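Local coordinates for protein erythrocyte binding antigen 140 (Plasmodium falciparum, PDB 4GF2) that probably binds a receptor on the host red cell surface through its paired Duffy-binding-like domains, as an adhesin of erythrocyte invasion, at residues A[25-29]-A[106-110]; A[368-373]-A[452-457]; A[375-380]-A[457-461]. The protein carries 3 engineered substitutions. One frame throughout, in Å; residues are numbered along the deposited sequence.

Interaction 1: A[25-29]-A[106-110]; sequences CRENS and MDFGG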
loop_
_atom_site.group_PDB
_atom_site.type_symbol
_atom_site.label_atom_id
_atom_site.label_comp_id
_atom_site.label_asym_id
_atom_site.label_seq_id
_atom_site.Cartn_x
_atom_site.Cartn_y
_atom_site.Cartn_z
ATOM N N CYS A 25 14.723 17.714 9.784
ATOM C CA CYS A 25 14.515 18.799 8.840
ATOM C C CYS A 25 13.482 19.787 9.366
ATOM O O CYS A 25 12.408 19.395 9.815
ATOM C CB CYS A 25 14.083 18.241 7.486
ATOM S SG CYS A 25 15.310 17.131 6.751
ATOM N N ARG A 26 13.837 21.068 9.324
ATOM C CA ARG A 26 12.942 22.146 9.721
ATOM C C ARG A 26 13.173 23.329 8.791
ATOM O O ARG A 26 14.185 23.386 8.095
ATOM C CB ARG A 26 13.223 22.578 11.159
ATOM C CG ARG A 26 13.209 21.452 12.179
ATOM C CD ARG A 26 13.513 21.979 13.577
ATOM N NE ARG A 26 14.867 22.526 13.683
ATOM C CZ ARG A 26 15.931 21.851 14.116
ATOM N NH1 ARG A 26 15.829 20.583 14.499
ATOM N NH2 ARG A 26 17.114 22.451 14.169
ATOM N N GLU A 27 12.240 24.275 8.777
ATOM C CA GLU A 27 12.452 25.512 8.037
ATOM C C GLU A 27 12.925 26.597 9.000
ATOM O O GLU A 27 12.363 26.763 10.083
ATOM C CB GLU A 27 11.182 25.949 7.295
ATOM C CG GLU A 27 10.057 26.438 8.188
ATOM C CD GLU A 27 8.902 27.039 7.399
ATOM O OE1 GLU A 27 8.847 26.840 6.166
ATOM O OE2 GLU A 27 8.053 27.718 8.014
ATOM N N ASN A 28 13.972 27.318 8.608
ATOM C CA ASN A 28 14.506 28.400 9.428
ATOM C C ASN A 28 13.743 29.707 9.207
ATOM O O ASN A 28 12.726 29.730 8.513
ATOM C CB ASN A 28 16.000 28.594 9.152
ATOM C CG ASN A 28 16.284 29.049 7.734
ATOM O OD1 ASN A 28 15.460 29.711 7.095
ATOM N ND2 ASN A 28 17.464 28.699 7.233
ATOM N N SER A 29 14.239 30.789 9.800
ATOM C CA SER A 29 13.545 32.075 9.761
ATOM C C SER A 29 13.278 32.555 8.337
ATOM O O SER A 29 12.281 33.222 8.081
ATOM C CB SER A 29 14.347 33.136 10.521
ATOM O OG SER A 29 15.644 33.286 9.970
ATOM N N MET A 106 24.105 25.867 9.517
ATOM C CA MET A 106 22.707 25.757 9.111
ATOM C C MET A 106 21.805 25.450 10.308
ATOM O O MET A 106 20.602 25.710 10.271
ATOM C CB MET A 106 22.550 24.670 8.047
ATOM C CG MET A 106 23.138 25.044 6.697
ATOM S SD MET A 106 23.338 23.628 5.599
ATOM C CE MET A 106 24.748 22.819 6.346
ATOM N N ASP A 107 22.398 24.897 11.364
ATOM C CA ASP A 107 21.675 24.592 12.597
ATOM C C ASP A 107 21.299 25.885 13.319
ATOM O O ASP A 107 22.074 26.839 13.337
ATOM C CB ASP A 107 22.541 23.698 13.490
ATOM C CG ASP A 107 21.894 23.389 14.829
ATOM O OD1 ASP A 107 20.648 23.310 14.906
ATOM O OD2 ASP A 107 22.651 23.214 15.808
ATOM N N PHE A 108 20.106 25.917 13.908
ATOM C CA PHE A 108 19.589 27.143 14.511
ATOM C C PHE A 108 18.663 26.856 15.691
ATOM O O PHE A 108 18.368 25.703 16.001
ATOM C CB PHE A 108 18.820 27.942 13.462
ATOM C CG PHE A 108 17.490 27.342 13.105
ATOM C CD1 PHE A 108 17.404 26.301 12.195
ATOM C CD2 PHE A 108 16.325 27.812 13.689
ATOM C CE1 PHE A 108 16.179 25.747 11.867
ATOM C CE2 PHE A 108 15.099 27.262 13.365
ATOM C CZ PHE A 108 15.025 26.229 12.455
ATOM N N GLY A 109 18.197 27.922 16.335
ATOM C CA GLY A 109 17.300 27.806 17.470
ATOM C C GLY A 109 17.956 27.205 18.698
ATOM O O GLY A 109 19.120 26.807 18.663
ATOM N N GLY A 110 17.201 27.146 19.789
ATOM C CA GLY A 110 17.666 26.527 21.018
ATOM C C GLY A 110 19.001 27.064 21.490
ATOM O O GLY A 110 19.339 28.221 21.246
HETATM O O HOH W 1 19.736 28.388 9.028
#

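Interaction 2: A[368-373]-A[452-457]; sequences LLGASI and NVWKVM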
loop_
_atom_site.group_PDB
_atom_site.type_symbol
_atom_site.label_atom_id
_atom_site.label_comp_id
_atom_site.label_asym_id
_atom_site.label_seq_id
_atom_site.Cartn_x
_atom_site.Cartn_y
_atom_site.Cartn_z
ATOM N N LEU A 368 -7.784 -6.792 -2.386
ATOM C CA LEU A 368 -9.016 -6.665 -3.151
ATOM C C LEU A 368 -8.750 -6.873 -4.634
ATOM O O LEU A 368 -9.484 -7.587 -5.314
ATOM C CB LEU A 368 -9.640 -5.292 -2.925
ATOM C CG LEU A 368 -10.886 -5.025 -3.764
ATOM C CD1 LEU A 368 -11.925 -6.097 -3.492
ATOM C CD2 LEU A 368 -11.440 -3.640 -3.473
ATOM N N LEU A 369 -7.695 -6.246 -5.132
ATOM C CA LEU A 369 -7.341 -6.369 -6.535
ATOM C C LEU A 369 -6.973 -7.812 -6.862
ATOM O O LEU A 369 -7.246 -8.297 -7.960
ATOM C CB LEU A 369 -6.185 -5.427 -6.868
ATOM C CG LEU A 369 -6.503 -3.942 -6.680
ATOM C CD1 LEU A 369 -5.242 -3.103 -6.804
ATOM C CD2 LEU A 369 -7.544 -3.492 -7.688
ATOM N N GLY A 370 -6.353 -8.495 -5.907
ATOM C CA GLY A 370 -5.995 -9.890 -6.089
ATOM C C GLY A 370 -7.233 -10.737 -6.296
ATOM O O GLY A 370 -7.339 -11.497 -7.262
ATOM N N ALA A 371 -8.184 -10.599 -5.383
ATOM C CA ALA A 371 -9.437 -11.329 -5.483
ATOM C C ALA A 371 -10.132 -11.020 -6.807
ATOM O O ALA A 371 -10.656 -11.918 -7.469
ATOM C CB ALA A 371 -10.337 -10.979 -4.314
ATOM N N SER A 372 -10.130 -9.748 -7.192
ATOM C CA SER A 372 -10.789 -9.314 -8.419
ATOM C C SER A 372 -10.159 -9.968 -9.643
ATOM O O SER A 372 -10.858 -10.392 -10.570
ATOM C CB SER A 372 -10.709 -7.795 -8.555
ATOM O OG SER A 372 -11.393 -7.148 -7.496
ATOM N N ILE A 373 -8.834 -10.046 -9.645
ATOM C CA ILE A 373 -8.120 -10.643 -10.764
ATOM C C ILE A 373 -8.447 -12.132 -10.894
ATOM O O ILE A 373 -8.827 -12.597 -11.968
ATOM C CB ILE A 373 -6.603 -10.420 -10.638
ATOM C CG1 ILE A 373 -6.275 -8.962 -10.961
ATOM C CG2 ILE A 373 -5.835 -11.337 -11.581
ATOM C CD1 ILE A 373 -4.856 -8.559 -10.647
ATOM N N ASN A 452 -9.921 1.049 -10.829
ATOM C CA ASN A 452 -8.841 0.076 -10.919
ATOM C C ASN A 452 -9.357 -1.357 -10.822
ATOM O O ASN A 452 -8.850 -2.256 -11.492
ATOM C CB ASN A 452 -7.799 0.328 -9.829
ATOM C CG ASN A 452 -6.828 1.432 -10.195
ATOM O OD1 ASN A 452 -6.509 1.633 -11.368
ATOM N ND2 ASN A 452 -6.348 2.155 -9.189
ATOM N N VAL A 453 -10.367 -1.571 -9.988
ATOM C CA VAL A 453 -10.938 -2.899 -9.840
ATOM C C VAL A 453 -11.476 -3.358 -11.190
ATOM O O VAL A 453 -11.241 -4.490 -11.611
ATOM C CB VAL A 453 -12.067 -2.923 -8.792
ATOM C CG1 VAL A 453 -12.790 -4.265 -8.816
ATOM C CG2 VAL A 453 -11.509 -2.641 -7.407
ATOM N N TRP A 454 -12.189 -2.475 -11.877
ATOM C CA TRP A 454 -12.730 -2.823 -13.180
ATOM C C TRP A 454 -11.621 -3.006 -14.211
ATOM O O TRP A 454 -11.722 -3.855 -15.096
ATOM C CB TRP A 454 -13.715 -1.768 -13.679
ATOM C CG TRP A 454 -14.192 -2.094 -15.049
ATOM C CD1 TRP A 454 -13.898 -1.433 -16.202
ATOM C CD2 TRP A 454 -15.023 -3.199 -15.420
ATOM N NE1 TRP A 454 -14.507 -2.048 -17.267
ATOM C CE2 TRP A 454 -15.205 -3.135 -16.812
ATOM C CE3 TRP A 454 -15.637 -4.231 -14.706
ATOM C CZ2 TRP A 454 -15.975 -4.062 -17.505
ATOM C CZ3 TRP A 454 -16.400 -5.149 -15.395
ATOM C CH2 TRP A 454 -16.563 -5.060 -16.780
ATOM N N LYS A 455 -10.570 -2.199 -14.101
ATOM C CA LYS A 455 -9.442 -2.293 -15.021
ATOM C C LYS A 455 -8.842 -3.693 -15.025
ATOM O O LYS A 455 -8.604 -4.267 -16.088
ATOM C CB LYS A 455 -8.360 -1.271 -14.663
ATOM C CG LYS A 455 -8.580 0.105 -15.269
ATOM C CD LYS A 455 -7.475 1.076 -14.879
ATOM C CE LYS A 455 -7.654 2.417 -15.572
ATOM N NZ LYS A 455 -6.611 3.399 -15.178
ATOM N N VAL A 456 -8.596 -4.246 -13.839
ATOM C CA VAL A 456 -7.943 -5.547 -13.746
ATOM C C VAL A 456 -8.887 -6.680 -14.139
ATOM O O VAL A 456 -8.454 -7.679 -14.711
ATOM C CB VAL A 456 -7.349 -5.818 -12.335
ATOM C CG1 VAL A 456 -6.333 -4.747 -11.969
ATOM C CG2 VAL A 456 -8.439 -5.903 -11.285
ATOM N N MET A 457 -10.175 -6.526 -13.846
ATOM C CA MET A 457 -11.147 -7.562 -14.178
ATOM C C MET A 457 -11.448 -7.568 -15.668
ATOM O O MET A 457 -11.708 -8.619 -16.249
ATOM C CB MET A 457 -12.446 -7.363 -13.395
ATOM C CG MET A 457 -12.312 -7.586 -11.896
ATOM S SD MET A 457 -13.915 -7.564 -11.067
ATOM C CE MET A 457 -14.570 -9.162 -11.530
#

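Interaction 3: A[375-380]-A[457-461]; sequences EAQLLK and MSAVL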
loop_
_atom_site.group_PDB
_atom_site.type_symbol
_atom_site.label_atom_id
_atom_site.label_comp_id
_atom_site.label_asym_id
_atom_site.label_seq_id
_atom_site.Cartn_x
_atom_site.Cartn_y
_atom_site.Cartn_z
ATOM N N GLU A 375 -10.958 -13.830 -9.613
ATOM C CA GLU A 375 -12.362 -14.005 -9.950
ATOM C C GLU A 375 -12.537 -13.885 -11.461
ATOM O O GLU A 375 -13.209 -14.704 -12.083
ATOM C CB GLU A 375 -13.231 -12.973 -9.233
ATOM C CG GLU A 375 -14.710 -13.040 -9.598
ATOM C CD GLU A 375 -15.365 -14.345 -9.183
ATOM O OE1 GLU A 375 -14.715 -15.148 -8.479
ATOM O OE2 GLU A 375 -16.539 -14.566 -9.553
ATOM N N ALA A 376 -11.910 -12.872 -12.050
ATOM C CA ALA A 376 -12.026 -12.648 -13.487
ATOM C C ALA A 376 -11.437 -13.819 -14.259
ATOM O O ALA A 376 -12.068 -14.352 -15.170
ATOM C CB ALA A 376 -11.340 -11.353 -13.886
ATOM N N GLN A 377 -10.226 -14.220 -13.890
ATOM C CA GLN A 377 -9.561 -15.323 -14.568
ATOM C C GLN A 377 -10.378 -16.604 -14.449
ATOM O O GLN A 377 -10.598 -17.300 -15.438
ATOM C CB GLN A 377 -8.167 -15.551 -13.989
ATOM C CG GLN A 377 -7.128 -14.532 -14.411
ATOM C CD GLN A 377 -5.778 -14.808 -13.779
ATOM O OE1 GLN A 377 -5.701 -15.215 -12.620
ATOM N NE2 GLN A 377 -4.707 -14.606 -14.542
ATOM N N LEU A 378 -10.821 -16.913 -13.235
ATOM C CA LEU A 378 -11.597 -18.122 -12.988
ATOM C C LEU A 378 -12.885 -18.133 -13.795
ATOM O O LEU A 378 -13.263 -19.160 -14.359
ATOM C CB LEU A 378 -11.923 -18.253 -11.509
ATOM C CG LEU A 378 -10.709 -18.504 -10.627
ATOM C CD1 LEU A 378 -11.106 -18.450 -9.170
ATOM C CD2 LEU A 378 -10.098 -19.839 -10.970
ATOM N N LEU A 379 -13.557 -16.988 -13.838
ATOM C CA LEU A 379 -14.762 -16.845 -14.642
ATOM C C LEU A 379 -14.432 -17.035 -16.114
ATOM O O LEU A 379 -15.105 -17.786 -16.819
ATOM C CB LEU A 379 -15.398 -15.473 -14.420
ATOM C CG LEU A 379 -16.098 -15.271 -13.073
ATOM C CD1 LEU A 379 -16.531 -13.826 -12.924
ATOM C CD2 LEU A 379 -17.291 -16.204 -12.930
ATOM N N LYS A 380 -13.391 -16.353 -16.576
ATOM C CA LYS A 380 -12.971 -16.464 -17.966
ATOM C C LYS A 380 -12.690 -17.917 -18.318
ATOM O O LYS A 380 -13.033 -18.378 -19.406
ATOM C CB LYS A 380 -11.724 -15.617 -18.223
ATOM C CG LYS A 380 -11.148 -15.761 -19.626
ATOM C CD LYS A 380 -12.175 -15.427 -20.696
ATOM C CE LYS A 380 -11.577 -15.504 -22.094
ATOM N NZ LYS A 380 -10.552 -14.450 -22.328
ATOM N N MET A 457 -10.175 -6.526 -13.846
ATOM C CA MET A 457 -11.147 -7.562 -14.178
ATOM C C MET A 457 -11.448 -7.568 -15.668
ATOM O O MET A 457 -11.708 -8.619 -16.249
ATOM C CB MET A 457 -12.446 -7.363 -13.395
ATOM C CG MET A 457 -12.312 -7.586 -11.896
ATOM S SD MET A 457 -13.915 -7.564 -11.067
ATOM C CE MET A 457 -14.570 -9.162 -11.530
ATOM N N SER A 458 -11.409 -6.391 -16.284
ATOM C CA SER A 458 -11.736 -6.254 -17.695
ATOM C C SER A 458 -10.594 -6.732 -18.584
ATOM O O SER A 458 -10.745 -6.824 -19.806
ATOM C CB SER A 458 -12.067 -4.797 -18.021
ATOM O OG SER A 458 -10.960 -3.947 -17.776
ATOM N N ALA A 459 -9.458 -7.037 -17.967
ATOM C CA ALA A 459 -8.268 -7.440 -18.709
ATOM C C ALA A 459 -8.424 -8.810 -19.360
ATOM O O ALA A 459 -7.687 -9.149 -20.285
ATOM C CB ALA A 459 -7.061 -7.436 -17.794
ATOM N N VAL A 460 -9.378 -9.601 -18.879
ATOM C CA VAL A 460 -9.573 -10.948 -19.409
ATOM C C VAL A 460 -10.561 -10.991 -20.576
ATOM O O VAL A 460 -10.875 -12.067 -21.085
ATOM C CB VAL A 460 -10.056 -11.918 -18.318
ATOM C CG1 VAL A 460 -9.100 -11.901 -17.137
ATOM C CG2 VAL A 460 -11.471 -11.567 -17.874
ATOM N N LEU A 461 -11.036 -9.825 -21.006
ATOM C CA LEU A 461 -12.017 -9.749 -22.085
ATOM C C LEU A 461 -11.405 -9.262 -23.398
ATOM O O LEU A 461 -10.588 -8.341 -23.407
ATOM C CB LEU A 461 -13.152 -8.803 -21.694
ATOM C CG LEU A 461 -13.937 -9.164 -20.435
ATOM C CD1 LEU A 461 -14.795 -7.989 -20.005
ATOM C CD2 LEU A 461 -14.794 -10.396 -20.668
#

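Interaction 1: A[25-29]-A[106-110]
Arg26 and Asn28, at the end of strand 23-27 and just past it, meet Phe108 of the loop between helices 83-101 and 110-127, the nearest pair of CA atoms, those of Asn28 and Phe108, being 7.3 Å apart. Side chains therefore bridge the gap, and the Phe108 ring does most of it. With CG set between its backbone N and carbonyl carbon (chi1 73°), the ring reaches over to the strand end. One face lies against Asn28, whose CB sits 4.1 Å from the ring centroid, over the face, 15° off the ring normal and offset toward the rim, a CH-pi contact. The CZ corner also comes within 3.6 Å of Glu27 O. Arg26 approaches the same ring obliquely, its NE 3.9 Å from Phe108 CZ, the guanidinium plane turned 61° from the ring. The Arg26 chain is bent at chi3 and carries NH2 on to Asp107, where a long salt bridge spans 3.7 Å between Arg26 NH2 and Asp107 OD1. The other oxygen, Asp107 OD2, is bound by Lys40 and Thr112. At the amide end of Asn28 a water accepts from ND2 at 2.9 Å and donates to Met106 O, while Asn28 OD1 takes the backbone N-H groups of Glu30 and Ile32, tying the side chain into the turn that leads to strand 33-37. The chemistry is thus that of a surface contact: an aromatic face supplies the close packing, the salt bridge is long and probably weak, and one ordered water links the Asn28 amide to the Met106 carbonyl.

Interaction 2: A[368-373]-A[452-457]
A helix-to-helix contact begins at Leu368 and Leu369, where helix 361-382 lies beside helix 435-457; the axes of the segments 368-373 and 452-457 come within 8.8 Å and run in nearly the same sense, with a signed crossing angle of -34°. Leu368 has CG anti to its backbone N (chi1 176°), which swings CD2 across to Val453 CG2 at 4.1 Å, the two side chains meeting at about a right angle. Leu369 sends its own CD2 to the same methyl and to Val453 CA, so that Val453 CG2 is touched by both leucines. One turn on, the CB of Ser372 is directed toward the partner helix. Its hydroxyl turns back along its own helix and donates to Leu368 O at 2.9 Å, from above the carbonyl plane rather than on a lone pair; since that carbonyl also accepts from Ser372 N, two donors share it. The polar group is thus satisfied within the helix while it packs at 3.5 Å, OG to Val453 CG1. Serine CB lies against Met457 CG, and the backbone joins in, Ser372 O being 3.4 Å from Met457 CG. Ile373 closes the series by laying CG1 on Val456 CB at 3.6 Å, again with the side chains crossed at roughly 90°. The CA atoms come nearest, 5.5 Å, between Ile373 and Met457, next to the small Ser372. Around this pair, helix 285-293 covers one flank, with Ile288 on Leu369, Ile287 and Phe291 on Ile373, and Leu292 on Val456, while helix 388-407 brings Leu402 to Ser372 and Tyr399 to Val453.

Interaction 3: A[375-380]-A[457-461]
A buried contact, apolar along most of its length and polar at one end, sets Ala376 and Lys380 of helix 361-382 against Val460, where the chain leaves helix 435-457 on its way to helix 470-475. The small side chain of Ala376 allows a close approach: its CA lies 5.2 Å from Met457 CA, and its CB is 3.6 Å from Met457 O. Val460 supplies the larger part of the opposing surface. Both of its methyls come up on one side of Ala376, each 4.0 Å from Ala376 CB, with CG1 also beside Gln377 N and CG2 against Ala376 O. A turn further on, Lys380 lies alongside the same residue. Its CB touches Val460 CB at 4.1 Å, and from there the chain bends at chi2 and again at chi4, so that CG, CD and CE pass close by Val460 O. The ammonium group then donates to Val460 O, the bond from Lys380 NZ being 2.7 Å long, with a C=O...N angle of 158° and a tilt of 18° from the carbonyl plane. Ser304 OG is a second partner of Lys380 NZ, so the amine is held between this carbonyl and helix 300-304. Glu375 adds a lighter touch, its CG 4.3 Å from Met457 CE, while its carboxylate is engaged by Ser398, Lys319 and the backbone N of Cys349. Helix 388-407 borders the contact through Leu391 at Lys380 and Tyr399 at Met457. Phe291 of helix 285-293 meets both Gln377 and Ala459, and Ala303 of helix 300-304 receives the amide of Gln377 at its backbone oxygen and touches Ala459.

Along the chain, interaction 1 closes before the other two open. It falls among the helices and two-stranded sheet of the first Duffy-binding-like region, whereas interactions 2 and 3 both belong to the second. Centre to centre, interaction 1 is about 47 Å from interaction 2 and about 55 Å from interaction 3, which lies on the opposite side of the chain's centre. Interactions 2 and 3 are neighbours, their centres about 9 Å apart: they alternate in sequence, share Met457 and follow successive turns of helix 361-382. Together they make one continuous seam, passing from helix 435-457 into the residues after it, within one module of an elongated two-module adhesin.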